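Local coordinates for protein polysaccharide Lyase Family 6 (Bacteroides cellulosilyticus, PDB 6QPS) that probably cleaves mannuronic acid-rich alginate by beta-elimination, as a calcium-binding polysaccharide lyase of family 6 from a human gut bacterium, at residues L181-S186 against H190-L195; S222-S227 against Y322-A327; I74-E79 against A84-K89. One frame throughout, in Å; residues are numbered along the deposited sequence.

Contact 1 of 3, residues L181-S186 against H190-L195; sequences LQVWLS and HLNNHL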
ATOM      1  N   LEU A 181      -4.952  -6.132  -0.718  1.00  9.27           N
ATOM      2  CA  LEU A 181      -4.412  -6.133  -2.076  1.00  8.04           C
ATOM      3  C   LEU A 181      -3.002  -6.714  -2.072  1.00  9.03           C
ATOM      4  O   LEU A 181      -2.056  -6.086  -1.573  1.00  9.06           O
ATOM      5  CB  LEU A 181      -4.446  -4.722  -2.654  1.00  8.63           C
ATOM      6  CG  LEU A 181      -3.902  -4.472  -4.049  1.00 11.68           C
ATOM      7  CD1 LEU A 181      -4.539  -5.358  -5.042  1.00 14.24           C
ATOM      8  CD2 LEU A 181      -4.133  -3.003  -4.449  1.00 15.02           C
ATOM      9  N   GLN A 182      -2.865  -7.906  -2.651  1.00  9.41           N
ATOM     10  CA  GLN A 182      -1.573  -8.554  -2.829  1.00  8.74           C
ATOM     11  C   GLN A 182      -1.123  -8.461  -4.282  1.00  8.09           C
ATOM     12  O   GLN A 182      -1.885  -8.797  -5.201  1.00  9.13           O
ATOM     13  CB  GLN A 182      -1.684 -10.032  -2.467  1.00  9.94           C
ATOM     14  CG  GLN A 182      -0.448 -10.878  -2.782  1.00  8.19           C
ATOM     15  CD  GLN A 182       0.689 -10.630  -1.805  1.00  9.10           C
ATOM     16  OE1 GLN A 182       0.512 -10.702  -0.595  1.00 10.99           O
ATOM     17  NE2 GLN A 182       1.880 -10.353  -2.338  1.00  9.94           N
ATOM     18  N   VAL A 183       0.120  -8.041  -4.485  1.00  8.37           N
ATOM     19  CA  VAL A 183       0.784  -8.133  -5.785  1.00  9.50           C
ATOM     20  C   VAL A 183       1.594  -9.431  -5.774  1.00  8.10           C
ATOM     21  O   VAL A 183       2.615  -9.532  -5.078  1.00  8.32           O
ATOM     22  CB  VAL A 183       1.650  -6.894  -6.065  1.00  8.18           C
ATOM     23  CG1 VAL A 183       2.267  -7.016  -7.458  1.00  9.68           C
ATOM     24  CG2 VAL A 183       0.818  -5.612  -5.951  1.00  9.69           C
ATOM     25  N   TRP A 184       1.141 -10.419  -6.541  1.00  8.95           N
ATOM     26  CA  TRP A 184       1.797 -11.714  -6.607  1.00  9.28           C
ATOM     27  C   TRP A 184       2.863 -11.716  -7.684  1.00  9.81           C
ATOM     28  O   TRP A 184       2.586 -11.357  -8.831  1.00  8.98           O
ATOM     29  CB  TRP A 184       0.788 -12.780  -7.003  1.00  9.47           C
ATOM     30  CG  TRP A 184      -0.272 -13.088  -5.975  1.00  8.58           C
ATOM     31  CD1 TRP A 184      -1.501 -12.511  -5.874  1.00  9.64           C
ATOM     32  CD2 TRP A 184      -0.208 -14.084  -4.940  1.00  8.88           C
ATOM     33  NE1 TRP A 184      -2.211 -13.075  -4.832  1.00  9.38           N
ATOM     34  CE2 TRP A 184      -1.445 -14.049  -4.253  1.00  9.43           C
ATOM     35  CE3 TRP A 184       0.764 -15.002  -4.530  1.00 11.17           C
ATOM     36  CZ2 TRP A 184      -1.720 -14.884  -3.174  1.00 12.44           C
ATOM     37  CZ3 TRP A 184       0.477 -15.838  -3.469  1.00 14.49           C
ATOM     38  CH2 TRP A 184      -0.747 -15.756  -2.791  1.00 13.46           C
ATOM     39  N   LEU A 185       4.069 -12.133  -7.321  1.00  9.09           N
ATOM     40  CA  LEU A 185       5.178 -12.252  -8.247  1.00  9.60           C
ATOM     41  C   LEU A 185       5.651 -13.698  -8.313  1.00  8.92           C
ATOM     42  O   LEU A 185       5.604 -14.445  -7.326  1.00 10.02           O
ATOM     43  CB  LEU A 185       6.355 -11.400  -7.800  1.00  8.86           C
ATOM     44  CG  LEU A 185       6.050  -9.975  -7.368  1.00 10.52           C
ATOM     45  CD1 LEU A 185       7.328  -9.321  -6.817  1.00 11.09           C
ATOM     46  CD2 LEU A 185       5.479  -9.124  -8.473  1.00  9.90           C
ATOM     47  N   SER A 186       6.109 -14.103  -9.487  1.00 11.32           N
ATOM     48  CA  SER A 186       6.760 -15.394  -9.627  1.00 11.09           C
ATOM     49  C   SER A 186       8.027 -15.216 -10.441  1.00 13.10           C
ATOM     50  O   SER A 186       8.218 -14.185 -11.090  1.00 12.70           O
ATOM     51  CB  SER A 186       5.864 -16.393 -10.356  1.00 13.46           C
ATOM     52  OG  SER A 186       5.672 -15.988 -11.697  1.00 15.06           O
ATOM     53  N   HIS A 190       7.193 -11.460 -12.797  1.00  9.50           N
ATOM     54  CA  HIS A 190       7.450 -10.540 -11.691  1.00  9.05           C
ATOM     55  C   HIS A 190       7.430  -9.077 -12.100  1.00  9.41           C
ATOM     56  O   HIS A 190       6.967  -8.230 -11.329  1.00  8.87           O
ATOM     57  CB  HIS A 190       8.794 -10.862 -11.000  1.00 10.62           C
ATOM     58  CG  HIS A 190       9.978 -10.902 -11.926  1.00 10.79           C
ATOM     59  ND1 HIS A 190      10.715  -9.781 -12.246  1.00 11.39           N
ATOM     60  CD2 HIS A 190      10.560 -11.932 -12.589  1.00 12.28           C
ATOM     61  CE1 HIS A 190      11.699 -10.119 -13.062  1.00 11.56           C
ATOM     62  NE2 HIS A 190      11.617 -11.413 -13.300  1.00 13.55           N
ATOM     63  N   LEU A 191       7.917  -8.743 -13.293  1.00  8.46           N
ATOM     64  CA  LEU A 191       8.015  -7.347 -13.726  1.00  9.33           C
ATOM     65  C   LEU A 191       6.651  -6.957 -14.282  1.00  9.93           C
ATOM     66  O   LEU A 191       6.293  -7.354 -15.396  1.00 11.19           O
ATOM     67  CB  LEU A 191       9.155  -7.188 -14.728  1.00  9.82           C
ATOM     68  CG  LEU A 191       9.874  -5.829 -14.585  1.00 12.66           C
ATOM     69  CD1 LEU A 191      11.209  -5.759 -15.311  1.00 14.83           C
ATOM     70  CD2 LEU A 191       9.024  -4.673 -15.056  1.00 12.37           C
ATOM     71  N   ASN A 192       5.840  -6.267 -13.476  1.00  8.78           N
ATOM     72  CA  ASN A 192       4.414  -6.091 -13.772  1.00  7.79           C
ATOM     73  C   ASN A 192       4.025  -4.722 -14.295  1.00  8.55           C
ATOM     74  O   ASN A 192       3.103  -4.626 -15.103  1.00  9.70           O
ATOM     75  CB  ASN A 192       3.537  -6.433 -12.563  1.00  7.93           C
ATOM     76  CG  ASN A 192       3.982  -5.753 -11.295  1.00  8.79           C
ATOM     77  OD1 ASN A 192       3.699  -4.574 -11.046  1.00  8.68           O
ATOM     78  ND2 ASN A 192       4.657  -6.520 -10.449  1.00  8.61           N
ATOM     79  N   ASN A 193       4.652  -3.648 -13.828  1.00  9.51           N
ATOM     80  CA  ASN A 193       4.202  -2.305 -14.186  1.00  9.65           C
ATOM     81  C   ASN A 193       2.714  -2.123 -13.871  1.00 10.32           C
ATOM     82  O   ASN A 193       1.986  -1.415 -14.587  1.00 11.06           O
ATOM     83  CB  ASN A 193       4.475  -1.992 -15.659  1.00 10.63           C
ATOM     84  CG  ASN A 193       5.937  -1.784 -15.960  1.00 10.97           C
ATOM     85  OD1 ASN A 193       6.506  -0.730 -15.640  1.00 11.55           O
ATOM     86  ND2 ASN A 193       6.571  -2.789 -16.556  1.00  9.27           N
ATOM     87  N   HIS A 194       2.234  -2.727 -12.784  1.00  8.22           N
ATOM     88  CA  HIS A 194       0.855  -2.466 -12.395  1.00  7.59           C
ATOM     89  C   HIS A 194       0.744  -1.053 -11.819  1.00  8.19           C
ATOM     90  O   HIS A 194       1.711  -0.494 -11.284  1.00  7.92           O
ATOM     91  CB  HIS A 194       0.348  -3.426 -11.310  1.00  7.55           C
ATOM     92  CG  HIS A 194       0.294  -4.865 -11.705  1.00  7.59           C
ATOM     93  ND1 HIS A 194      -0.166  -5.312 -12.930  1.00  8.38           N
ATOM     94  CD2 HIS A 194       0.615  -5.972 -10.991  1.00  7.71           C
ATOM     95  CE1 HIS A 194      -0.108  -6.628 -12.947  1.00  8.77           C
ATOM     96  NE2 HIS A 194       0.346  -7.052 -11.780  1.00  7.92           N
ATOM     97  N   LEU A 195      -0.468  -0.496 -11.860  1.00  8.39           N
ATOM     98  CA  LEU A 195      -0.762   0.819 -11.297  1.00  7.21           C
ATOM     99  C   LEU A 195      -1.921   0.726 -10.310  1.00  6.84           C
ATOM    100  O   LEU A 195      -2.995   0.220 -10.650  1.00  7.88           O
ATOM    101  CB  LEU A 195      -1.081   1.800 -12.425  1.00  8.40           C
ATOM    102  CG  LEU A 195      -1.458   3.223 -12.005  1.00  7.95           C
ATOM    103  CD1 LEU A 195      -0.335   3.924 -11.224  1.00  9.23           C
ATOM    104  CD2 LEU A 195      -1.893   4.056 -13.207  1.00  9.96           C
TER
HETATM  105  O   HOH W   1       1.564  -9.210 -10.412  1.00 10.73           O

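Contact 2 of 3, residues S222-S227 against Y322-A327; sequences SSQLES and YERPTA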
ATOM      1  N   SER A 222      10.078 -13.852  -3.454  1.00  9.23           N
ATOM      2  CA  SER A 222      10.192 -13.139  -4.726  1.00 10.72           C
ATOM      3  C   SER A 222      10.855 -11.769  -4.576  1.00 10.18           C
ATOM      4  O   SER A 222      10.882 -10.992  -5.539  1.00 10.42           O
ATOM      5  CB  SER A 222       8.813 -12.977  -5.357  1.00 10.42           C
ATOM      6  OG  SER A 222       7.937 -12.322  -4.451  1.00  9.62           O
ATOM      7  N   SER A 223      11.426 -11.470  -3.405  1.00  9.02           N
ATOM      8  CA  SER A 223      11.764 -10.097  -3.058  1.00  9.49           C
ATOM      9  C   SER A 223      12.988  -9.552  -3.789  1.00  9.53           C
ATOM     10  O   SER A 223      13.175  -8.325  -3.813  1.00  8.91           O
ATOM     11  CB  SER A 223      11.977  -9.963  -1.546  1.00 11.53           C
ATOM     12  OG  SER A 223      13.054 -10.775  -1.094  1.00  9.90           O
ATOM     13  N   GLN A 224      13.831 -10.413  -4.350  1.00  8.80           N
ATOM     14  CA  GLN A 224      14.989  -9.952  -5.110  1.00  8.49           C
ATOM     15  C   GLN A 224      14.649  -9.632  -6.553  1.00  8.98           C
ATOM     16  O   GLN A 224      15.535  -9.219  -7.307  1.00 10.73           O
ATOM     17  CB  GLN A 224      16.135 -10.963  -5.022  1.00  9.09           C
ATOM     18  CG  GLN A 224      16.463 -11.371  -3.574  1.00 10.07           C
ATOM     19  CD  GLN A 224      16.790 -10.192  -2.682  1.00  9.93           C
ATOM     20  OE1 GLN A 224      17.849  -9.565  -2.798  1.00  9.18           O
ATOM     21  NE2 GLN A 224      15.886  -9.894  -1.769  1.00  9.94           N
ATOM     22  N   LEU A 225      13.391  -9.763  -6.936  1.00  9.09           N
ATOM     23  CA  LEU A 225      12.973  -9.559  -8.316  1.00  9.65           C
ATOM     24  C   LEU A 225      12.400  -8.162  -8.533  1.00  8.97           C
ATOM     25  O   LEU A 225      11.789  -7.564  -7.641  1.00  8.66           O
ATOM     26  CB  LEU A 225      11.904 -10.584  -8.698  1.00  9.92           C
ATOM     27  CG  LEU A 225      12.302 -12.041  -8.509  1.00 10.90           C
ATOM     28  CD1 LEU A 225      11.092 -12.954  -8.754  1.00 13.81           C
ATOM     29  CD2 LEU A 225      13.473 -12.405  -9.417  1.00 13.78           C
ATOM     30  N   GLU A 226      12.558  -7.661  -9.760  1.00  8.21           N
ATOM     31  CA  GLU A 226      12.011  -6.356 -10.136  1.00  8.55           C
ATOM     32  C   GLU A 226      10.512  -6.458 -10.372  1.00  7.80           C
ATOM     33  O   GLU A 226      10.053  -7.283 -11.171  1.00  8.32           O
ATOM     34  CB  GLU A 226      12.719  -5.828 -11.397  1.00 10.19           C
ATOM     35  CG  GLU A 226      12.221  -4.465 -11.892  1.00 10.38           C
ATOM     36  CD  GLU A 226      13.054  -3.816 -13.011  1.00 11.15           C
ATOM     37  OE1 GLU A 226      14.096  -4.382 -13.386  1.00 12.85           O
ATOM     38  OE2 GLU A 226      12.638  -2.740 -13.498  1.00 12.49           O
ATOM     39  N   SER A 227       9.759  -5.606  -9.674  1.00  8.00           N
ATOM     40  CA  SER A 227       8.310  -5.531  -9.757  1.00  7.63           C
ATOM     41  C   SER A 227       7.829  -4.311 -10.530  1.00  7.76           C
ATOM     42  O   SER A 227       6.996  -4.437 -11.431  1.00  8.13           O
ATOM     43  CB  SER A 227       7.753  -5.532  -8.322  1.00  8.10           C
ATOM     44  OG  SER A 227       6.333  -5.482  -8.302  1.00  8.65           O
ATOM     45  N   TYR A 322      21.914 -10.031   7.448  1.00 12.04           N
ATOM     46  CA  TYR A 322      22.683 -10.562   6.329  1.00 13.19           C
ATOM     47  C   TYR A 322      22.951  -9.473   5.305  1.00 11.55           C
ATOM     48  O   TYR A 322      22.285  -8.439   5.263  1.00 11.07           O
ATOM     49  CB  TYR A 322      21.952 -11.729   5.623  1.00 15.25           C
ATOM     50  CG  TYR A 322      21.652 -12.872   6.547  1.00 15.14           C
ATOM     51  CD1 TYR A 322      22.665 -13.692   7.001  1.00 15.18           C
ATOM     52  CD2 TYR A 322      20.354 -13.123   6.991  1.00 16.25           C
ATOM     53  CE1 TYR A 322      22.405 -14.727   7.863  1.00 15.99           C
ATOM     54  CE2 TYR A 322      20.083 -14.163   7.854  1.00 18.31           C
ATOM     55  CZ  TYR A 322      21.112 -14.953   8.289  1.00 17.26           C
ATOM     56  OH  TYR A 322      20.863 -16.002   9.155  1.00 20.63           O
ATOM     57  N   GLU A 323      23.954  -9.730   4.463  1.00 13.16           N
ATOM     58  CA  GLU A 323      24.133  -8.906   3.283  1.00 11.40           C
ATOM     59  C   GLU A 323      23.070  -9.259   2.239  1.00 11.86           C
ATOM     60  O   GLU A 323      22.460 -10.323   2.281  1.00 12.68           O
ATOM     61  CB  GLU A 323      25.514  -9.141   2.661  1.00 13.74           C
ATOM     62  CG  GLU A 323      26.703  -9.082   3.623  1.00 16.45           C
ATOM     63  CD  GLU A 323      27.049  -7.667   4.077  1.00 16.41           C
ATOM     64  OE1 GLU A 323      26.388  -6.692   3.671  1.00 16.46           O
ATOM     65  OE2 GLU A 323      28.011  -7.544   4.859  1.00 19.95           O
ATOM     66  N   ARG A 324      22.879  -8.366   1.275  1.00 12.77           N
ATOM     67  CA  ARG A 324      22.066  -8.708   0.115  1.00 10.10           C
ATOM     68  C   ARG A 324      22.616  -9.981  -0.528  1.00 13.88           C
ATOM     69  O   ARG A 324      23.827 -10.069  -0.773  1.00 14.05           O
ATOM     70  CB  ARG A 324      22.122  -7.567  -0.889  1.00 11.74           C
ATOM     71  CG  ARG A 324      21.591  -7.887  -2.257  1.00 11.28           C
ATOM     72  CD  ARG A 324      21.494  -6.601  -3.111  1.00 11.82           C
ATOM     73  NE  ARG A 324      21.172  -6.901  -4.493  1.00 13.80           N
ATOM     74  CZ  ARG A 324      21.252  -6.024  -5.486  1.00 15.05           C
ATOM     75  NH1 ARG A 324      21.659  -4.791  -5.225  1.00 13.77           N
ATOM     76  NH2 ARG A 324      20.935  -6.401  -6.720  1.00 16.02           N
ATOM     77  N   PRO A 325      21.774 -10.966  -0.841  1.00 12.79           N
ATOM     78  CA  PRO A 325      22.283 -12.227  -1.395  1.00 14.83           C
ATOM     79  C   PRO A 325      22.792 -12.063  -2.815  1.00 15.66           C
ATOM     80  O   PRO A 325      22.377 -11.162  -3.554  1.00 14.83           O
ATOM     81  CB  PRO A 325      21.058 -13.153  -1.365  1.00 16.26           C
ATOM     82  CG  PRO A 325      19.871 -12.184  -1.459  1.00 13.76           C
ATOM     83  CD  PRO A 325      20.314 -10.985  -0.626  1.00 12.96           C
ATOM     84  N   THR A 326      23.726 -12.938  -3.170  1.00 18.97           N
ATOM     85  CA  THR A 326      24.184 -13.119  -4.538  1.00 23.42           C
ATOM     86  C   THR A 326      23.680 -14.466  -5.047  1.00 27.63           C
ATOM     87  O   THR A 326      22.993 -15.213  -4.336  1.00 24.20           O
ATOM     88  CB  THR A 326      25.711 -13.052  -4.614  1.00 32.69           C
ATOM     89  OG1 THR A 326      26.267 -14.169  -3.910  1.00 33.51           O
ATOM     90  CG2 THR A 326      26.222 -11.750  -4.015  1.00 35.10           C
ATOM     91  N   ALA A 327      24.038 -14.787  -6.295  1.00 31.07           N
ATOM     92  CA  ALA A 327      23.648 -16.076  -6.859  1.00 32.80           C
ATOM     93  C   ALA A 327      24.267 -17.228  -6.083  1.00 33.09           C
ATOM     94  O   ALA A 327      23.710 -18.330  -6.054  1.00 38.16           O
ATOM     95  CB  ALA A 327      24.049 -16.146  -8.335  1.00 34.70           C
TER
HETATM   96  O   HOH W   2      19.550  -9.348  -4.896  1.00 17.38           O

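Contact 3 of 3, residues I74-E79 against A84-K89; sequences IVWRAE and AVISGK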
ATOM      1  N   ILE A  74     -13.528  -4.906 -22.939  1.00 12.75           N
ATOM      2  CA  ILE A  74     -14.759  -5.634 -22.606  1.00 13.39           C
ATOM      3  C   ILE A  74     -15.114  -5.287 -21.162  1.00 11.66           C
ATOM      4  O   ILE A  74     -14.259  -5.398 -20.274  1.00 11.94           O
ATOM      5  CB  ILE A  74     -14.553  -7.153 -22.774  1.00 12.62           C
ATOM      6  CG1 ILE A  74     -14.182  -7.482 -24.225  1.00 15.26           C
ATOM      7  CG2 ILE A  74     -15.796  -7.917 -22.363  1.00 12.24           C
ATOM      8  CD1 ILE A  74     -13.700  -8.932 -24.446  1.00 15.83           C
ATOM      9  N   VAL A  75     -16.357  -4.861 -20.917  1.00 12.43           N
ATOM     10  CA  VAL A  75     -16.729  -4.234 -19.649  1.00 11.23           C
ATOM     11  C   VAL A  75     -17.806  -5.041 -18.937  1.00 11.57           C
ATOM     12  O   VAL A  75     -18.771  -5.490 -19.561  1.00 14.05           O
ATOM     13  CB  VAL A  75     -17.235  -2.794 -19.890  1.00 13.69           C
ATOM     14  CG1 VAL A  75     -17.698  -2.146 -18.579  1.00 14.97           C
ATOM     15  CG2 VAL A  75     -16.163  -1.941 -20.579  1.00 15.04           C
ATOM     16  N   TRP A  76     -17.635  -5.217 -17.627  1.00 12.67           N
ATOM     17  CA  TRP A  76     -18.639  -5.806 -16.744  1.00 12.41           C
ATOM     18  C   TRP A  76     -19.001  -4.712 -15.753  1.00 11.32           C
ATOM     19  O   TRP A  76     -18.126  -4.230 -15.031  1.00 12.01           O
ATOM     20  CB  TRP A  76     -18.049  -7.029 -16.037  1.00 11.08           C
ATOM     21  CG  TRP A  76     -18.982  -7.725 -15.067  1.00 11.80           C
ATOM     22  CD1 TRP A  76     -20.341  -7.656 -15.033  1.00 14.71           C
ATOM     23  CD2 TRP A  76     -18.593  -8.585 -13.990  1.00 12.04           C
ATOM     24  NE1 TRP A  76     -20.828  -8.427 -13.991  1.00 15.90           N
ATOM     25  CE2 TRP A  76     -19.768  -9.017 -13.351  1.00 13.95           C
ATOM     26  CE3 TRP A  76     -17.359  -9.068 -13.531  1.00 14.58           C
ATOM     27  CZ2 TRP A  76     -19.750  -9.876 -12.264  1.00 15.07           C
ATOM     28  CZ3 TRP A  76     -17.353  -9.921 -12.444  1.00 17.87           C
ATOM     29  CH2 TRP A  76     -18.540 -10.313 -11.828  1.00 16.36           C
ATOM     30  N   ARG A  77     -20.260  -4.273 -15.753  1.00 12.66           N
ATOM     31  CA  ARG A  77     -20.624  -3.084 -14.996  1.00 13.02           C
ATOM     32  C   ARG A  77     -22.071  -3.134 -14.518  1.00 12.03           C
ATOM     33  O   ARG A  77     -22.904  -3.888 -15.027  1.00 12.92           O
ATOM     34  CB  ARG A  77     -20.424  -1.814 -15.840  1.00 12.85           C
ATOM     35  CG  ARG A  77     -21.347  -1.678 -17.058  1.00 15.69           C
ATOM     36  CD  ARG A  77     -21.099  -0.339 -17.770  1.00 19.41           C
ATOM     37  NE  ARG A  77     -21.733  -0.250 -19.075  1.00 26.53           N
ATOM     38  CZ  ARG A  77     -22.997   0.114 -19.266  1.00 31.06           C
ATOM     39  NH1 ARG A  77     -23.774   0.409 -18.232  1.00 29.79           N
ATOM     40  NH2 ARG A  77     -23.490   0.179 -20.493  1.00 34.66           N
ATOM     41  N   ALA A  78     -22.357  -2.290 -13.532  1.00 14.36           N
ATOM     42  CA  ALA A  78     -23.732  -2.031 -13.132  1.00 14.95           C
ATOM     43  C   ALA A  78     -24.409  -1.098 -14.129  1.00 17.09           C
ATOM     44  O   ALA A  78     -23.787  -0.161 -14.641  1.00 18.77           O
ATOM     45  CB  ALA A  78     -23.749  -1.369 -11.753  1.00 18.39           C
ATOM     46  N   GLU A  79     -25.707  -1.333 -14.375  1.00 15.97           N
ATOM     47  CA  GLU A  79     -26.480  -0.391 -15.179  1.00 18.00           C
ATOM     48  C   GLU A  79     -26.516   0.979 -14.512  1.00 20.82           C
ATOM     49  O   GLU A  79     -26.358   2.012 -15.174  1.00 21.01           O
ATOM     50  CB  GLU A  79     -27.893  -0.935 -15.392  1.00 18.88           C
ATOM     51  CG  GLU A  79     -28.772  -0.059 -16.279  1.00 21.49           C
ATOM     52  CD  GLU A  79     -30.141  -0.676 -16.534  1.00 29.77           C
ATOM     53  OE1 GLU A  79     -30.852  -0.981 -15.559  1.00 34.17           O
ATOM     54  OE2 GLU A  79     -30.505  -0.856 -17.709  1.00 40.39           O
ATOM     55  N   ALA A  84     -25.893  -2.463  -8.360  1.00 19.04           N
ATOM     56  CA  ALA A  84     -25.672  -3.900  -8.515  1.00 16.79           C
ATOM     57  C   ALA A  84     -24.731  -4.374  -7.408  1.00 16.59           C
ATOM     58  O   ALA A  84     -23.539  -4.040  -7.413  1.00 15.56           O
ATOM     59  CB  ALA A  84     -25.098  -4.240  -9.887  1.00 17.57           C
ATOM     60  N   VAL A  85     -25.267  -5.176  -6.488  1.00 15.52           N
ATOM     61  CA  VAL A  85     -24.577  -5.591  -5.265  1.00 14.13           C
ATOM     62  C   VAL A  85     -24.264  -7.071  -5.396  1.00 14.92           C
ATOM     63  O   VAL A  85     -25.144  -7.862  -5.762  1.00 16.07           O
ATOM     64  CB  VAL A  85     -25.472  -5.358  -4.032  1.00 15.85           C
ATOM     65  CG1 VAL A  85     -24.727  -5.677  -2.744  1.00 16.95           C
ATOM     66  CG2 VAL A  85     -26.013  -3.927  -4.012  1.00 19.85           C
ATOM     67  N   ILE A  86     -23.019  -7.448  -5.105  1.00 12.49           N
ATOM     68  CA  ILE A  86     -22.571  -8.837  -5.160  1.00 13.04           C
ATOM     69  C   ILE A  86     -22.261  -9.293  -3.741  1.00 12.44           C
ATOM     70  O   ILE A  86     -21.459  -8.660  -3.042  1.00 13.99           O
ATOM     71  CB  ILE A  86     -21.350  -8.978  -6.084  1.00 12.49           C
ATOM     72  CG1 ILE A  86     -21.758  -8.626  -7.521  1.00 12.69           C
ATOM     73  CG2 ILE A  86     -20.783 -10.369  -5.999  1.00 12.32           C
ATOM     74  CD1 ILE A  86     -20.585  -8.558  -8.491  1.00 16.30           C
ATOM     75  N   SER A  87     -22.874 -10.405  -3.327  1.00 13.19           N
ATOM     76  CA  SER A  87     -22.815 -10.870  -1.945  1.00 13.63           C
ATOM     77  C   SER A  87     -22.692 -12.390  -1.908  1.00 15.15           C
ATOM     78  O   SER A  87     -22.997 -13.082  -2.883  1.00 15.55           O
ATOM     79  CB  SER A  87     -24.068 -10.411  -1.171  1.00 16.81           C
ATOM     80  OG  SER A  87     -24.225  -9.000  -1.267  1.00 17.03           O
ATOM     81  N   GLY A  88     -22.270 -12.912  -0.758  1.00 16.94           N
ATOM     82  CA  GLY A  88     -22.170 -14.353  -0.597  1.00 16.27           C
ATOM     83  C   GLY A  88     -20.857 -14.918  -1.122  1.00 15.59           C
ATOM     84  O   GLY A  88     -19.897 -14.199  -1.398  1.00 15.10           O
ATOM     85  N   LYS A  89     -20.843 -16.247  -1.280  1.00 16.34           N
ATOM     86  CA  LYS A  89     -19.633 -16.962  -1.670  1.00 16.09           C
ATOM     87  C   LYS A  89     -19.176 -16.520  -3.053  1.00 16.06           C
ATOM     88  O   LYS A  89     -19.989 -16.384  -3.974  1.00 15.99           O
ATOM     89  CB  LYS A  89     -19.896 -18.466  -1.704  1.00 17.34           C
ATOM     90  CG  LYS A  89     -20.007 -19.126  -0.343  1.00 23.35           C
ATOM     91  CD  LYS A  89     -20.466 -20.572  -0.455  1.00 31.39           C
ATOM     92  CE  LYS A  89     -20.107 -21.347   0.810  1.00 40.51           C
ATOM     93  NZ  LYS A  89     -21.147 -22.326   1.197  1.00 47.01           N
TER

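Contact 1 of 3, residues L181-S186 against H190-L195
Leu185 meets residues 190-195 through its CD2 methyl, which lies 3.3 Å from the backbone O of His190 and 3.4 Å from ND2 of Asn192, the Leu185 and Asn192 side chains crossing at about a right angle. A second methyl comes to the same amide: CG1 of Val183 stands 3.9 Å from Asn192 ND2. Val183 CG1, anti to the backbone N (chi1 -177°), also reaches the ring edge of His194, 4.0 Å from CD2 of His194. Ser186 O lies at the edge of the His190 ring, in its plane, and 3.4 Å from His190 CB. One water hydrogen-bonds to Trp184 O at 2.9 Å and to His194 NE2 at 2.8 Å. In the parallel beta-helix, residues 181-183 form a strand, and the chain then doubles back, its touching parts 154° apart in direction, before strand 195-197. The return is shaped by an Asx turn: His194 N donates to Asn192 OD1 at 2.9 Å, in the carbonyl plane and on a lone pair. Asn192 CB sits over one face of the His194 ring, offset toward its rim. An alanine here removes the amide and would probably leave the His194 N-H and Ser227 OG each short of a partner, the turn freer to shift. Thr229 OG1 and Ser227 OG hold the Asn192 amide from outside, while His190 ND1 bonds to Glu226 O and His194 ND1 to Asn164 N.

Contact 2 of 3, residues S222-S227 against Y322-A327
Two loops of the parallel beta-helix, one following strand 215-218 and the other following strand 313-318, meet at the protein surface where Gln224 faces Pro325. The first loop presents Gln224 from a type I beta turn, closed by the backbone bond from Leu225 N to Ser222 O at 3.1 Å. Bent at chi2 (-56°), the glutamine chain brings its amide against the CG-CD side of the proline ring, the two side chains coming from opposite directions: OE1 of Gln224 is 3.6 Å from CG of Pro325 and as near to its CD. The same oxygen passes 4.1 Å from CG of Arg324. These are van der Waals approaches, and the polar link between the segments runs through a water that donates to Gln224 OE1 at 2.7 Å and accepts from Arg324 NE at 3.0 Å. At the other end of the amide, Gln224 NE2 donates to Ser223 OG at 3.0 Å with an N-H...O angle of 154°, the hydroxyl lying in the amide plane; this bond should fix which way the amide is turned. His273 NE2 is a further partner of Gln224 OE1, and Arg324 NH1 is bonded to Gln298 OE1 and Tyr274 OH. Just 92 Å² is buried in all, so the evidence is of a small, water-bridged meeting of loops that stand out from the coils of a parallel beta-helix.

Contact 3 of 3, residues I74-E79 against A84-K89
Ala78 and Ala84 touch methyl to methyl, CB to CB at 3.7 Å, where two strands of the parallel beta-helix follow each other round a coil. Strand 74-78 pairs in parallel with 48-51, and strand 84-87 with 54-67, while both pair with the long, broken strand 99-111 of the next coil; the two strands thus sit on separate stretches of the wall and meet through side chains. The alanine pair is the tight part, since small side chains bring the CA atoms of Ala78 and Ala84 to 5.3 Å. Farther from this junction the strands diverge, and larger residues span the distance: CZ2 of Trp76 and CD1 of Ile86 approach from opposite directions to 4.1 Å. Trp76 holds CG trans to the backbone N (chi1 179°), which brings the indole end close to Ile86, although its CB does not point straight at that strand. All four residues are buried. Val49, Leu51, Ile62 and Leu101 pack on the indole, and Leu59 and Phe106 on the isoleucine, which makes this part of the hydrophobic interior of the coils.

The other side is looser and more polar. Arg77 points away from the second strand, and Glu79 forms a salt bridge to Lys52. Beyond Ser87 the chain leads to the exposed Lys89 by turning a corner at Gly88, where a CB would collide with the carbonyl O of Ser87.

Contacts 1 and 3 are buried and contact 2 is on the surface, yet contacts 1 and 2 are the neighbours: their centres are 16 Å apart and they touch where residues 190-192 meet 226-227. Contact 3 stands alone toward the N-terminal end, its nearest atoms about 15 Å from contact 1. Contact 3 joins two strands, contact 1 a strand end and its return loop, contact 2 two loops. The chemistry follows the place. Inside the coils, contact 3 is purely apolar; at the strand-to-loop border, contact 1 mixes methyls with amide, imidazole and a bridging water; in the outer loops, contact 2 joins segments 95 residues apart at their closest ends through water and a proline.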